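Local coordinates for protein class B carbapenemase GOB-18 (Elizabethkingia meningoseptica, PDB 5K0W) that probably hydrolyses beta-lactam antibiotics, carbapenems among them, as a class B3 metallo-beta-lactamase with two zinc ions in its active site, at residues Q108-K111 against T112-A116. Residues are numbered along the deposited sequence; the frame is centred on the assembly and turned at random.
Sequences QDFK and TETAA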
loop_
_atom_site.group_PDB
_atom_site.type_symbol
_atom_site.label_atom_id
_atom_site.label_comp_id
_atom_site.label_asym_id
_atom_site.label_seq_id
_atom_site.Cartn_x
_atom_site.Cartn_y
_atom_site.Cartn_z
ATOM N N GLN A 108 -13.988 2.740 1.472
ATOM C CA GLN A 108 -15.358 2.747 1.976
ATOM C C GLN A 108 -16.282 2.082 0.971
ATOM O O GLN A 108 -17.130 1.281 1.369
ATOM C CB GLN A 108 -15.837 4.168 2.323
ATOM C CG GLN A 108 -17.189 4.202 3.056
ATOM C CD GLN A 108 -17.214 3.413 4.347
ATOM O OE1 GLN A 108 -16.192 3.001 4.869
ATOM N NE2 GLN A 108 -18.393 3.160 4.875
ATOM N N ASP A 109 -16.084 2.390 -0.329
ATOM C CA ASP A 109 -16.839 1.838 -1.453
ATOM C C ASP A 109 -16.745 0.310 -1.413
ATOM O O ASP A 109 -17.770 -0.361 -1.526
ATOM C CB ASP A 109 -16.299 2.403 -2.784
ATOM C CG ASP A 109 -16.436 3.919 -2.972
ATOM O OD1 ASP A 109 -17.291 4.532 -2.287
ATOM O OD2 ASP A 109 -15.732 4.480 -3.851
ATOM N N PHE A 110 -15.529 -0.231 -1.157
ATOM C CA PHE A 110 -15.290 -1.666 -1.023
ATOM C C PHE A 110 -15.935 -2.240 0.238
ATOM O O PHE A 110 -16.635 -3.255 0.146
ATOM C CB PHE A 110 -13.796 -2.006 -1.069
ATOM C CG PHE A 110 -13.312 -2.277 -2.468
ATOM C CD1 PHE A 110 -13.677 -3.442 -3.137
ATOM C CD2 PHE A 110 -12.511 -1.357 -3.132
ATOM C CE1 PHE A 110 -13.264 -3.675 -4.459
ATOM C CE2 PHE A 110 -12.086 -1.596 -4.450
ATOM C CZ PHE A 110 -12.469 -2.753 -5.105
ATOM N N LYS A 111 -15.725 -1.583 1.405
ATOM C CA LYS A 111 -16.288 -2.037 2.683
ATOM C C LYS A 111 -17.811 -2.189 2.664
ATOM O O LYS A 111 -18.307 -3.196 3.170
ATOM C CB LYS A 111 -15.827 -1.165 3.856
ATOM C CG LYS A 111 -15.680 -1.963 5.144
ATOM C CD LYS A 111 -15.575 -1.056 6.345
ATOM C CE LYS A 111 -16.016 -1.740 7.611
ATOM N NZ LYS A 111 -16.157 -0.777 8.736
ATOM N N THR A 112 -18.536 -1.222 2.052
ATOM C CA THR A 112 -20.001 -1.256 1.967
ATOM C C THR A 112 -20.515 -2.293 0.960
ATOM O O THR A 112 -21.427 -3.056 1.282
ATOM C CB THR A 112 -20.652 0.155 1.782
ATOM O OG1 THR A 112 -20.383 0.693 0.492
ATOM C CG2 THR A 112 -20.240 1.153 2.847
ATOM N N GLU A 113 -19.932 -2.331 -0.242
ATOM C CA GLU A 113 -20.359 -3.235 -1.310
ATOM C C GLU A 113 -20.027 -4.709 -1.115
ATOM O O GLU A 113 -20.671 -5.552 -1.748
ATOM C CB GLU A 113 -19.858 -2.746 -2.678
ATOM C CG GLU A 113 -20.887 -1.910 -3.412
ATOM C CD GLU A 113 -20.507 -1.460 -4.808
ATOM O OE1 GLU A 113 -20.038 -2.304 -5.609
ATOM O OE2 GLU A 113 -20.719 -0.263 -5.114
ATOM N N THR A 114 -19.035 -5.025 -0.260
ATOM C CA THR A 114 -18.592 -6.408 -0.035
ATOM C C THR A 114 -18.780 -6.933 1.391
ATOM O O THR A 114 -18.685 -8.144 1.588
ATOM C CB THR A 114 -17.109 -6.587 -0.437
ATOM O OG1 THR A 114 -16.261 -5.904 0.490
ATOM C CG2 THR A 114 -16.817 -6.127 -1.842
ATOM N N ALA A 115 -18.984 -6.043 2.386
ATOM C CA ALA A 115 -19.068 -6.409 3.810
ATOM C C ALA A 115 -17.804 -7.221 4.259
ATOM O O ALA A 115 -17.884 -8.243 4.954
ATOM C CB ALA A 115 -20.368 -7.151 4.122
ATOM N N ALA A 116 -16.638 -6.747 3.793
ATOM C CA ALA A 116 -15.330 -7.274 4.114
ATOM C C ALA A 116 -14.921 -6.596 5.399
ATOM O O ALA A 116 -15.451 -5.529 5.721
ATOM C CB ALA A 116 -14.342 -6.907 3.021
#
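T112 closes a helical turn on Q108: its N reaches Q108 O at 3.0 Å in a nearly straight bond. The two side chains cross at about a right angle; with CG anti to the backbone N and the chain bent at chi2 (58°), NE2 of Q108 lies 3.4 Å from CG2 of T112. OG1 of T112 hovers between the carbonyls of Q108 and D109, with only weak, unsettled bonds to either. One residue on, E113 N binds D109 O at 3.2 Å, and its CB rests on that same oxygen. T114 grips F110 O twice, through N at 3.0 Å and through OG1 at 2.7 Å, the hydroxyl standing above the carbonyl plane. With OG1 tucked between backbone N and carbonyl carbon (chi1 70°), the hydroxyl turns back to F110 O, and CG2 lies near the plane of the F110 ring, at its edge. A115, just past the helix, takes positive phi (54°), the left-handed region, while its N still makes a weak bond to K111 O. A116 then brings its O to 3.6 Å from CG of K111, whose NZ bonds to T149 O. Helix 107-114 lies in the beta-alpha-beta crossover between parallel neighbours 91-95 and 117-121. Salt bridges join D109 to K146 and E113 to K78 of helix 73-83, while F110 packs edge-to-face on F74 of that helix and against I91 and L94 of strand 91-95.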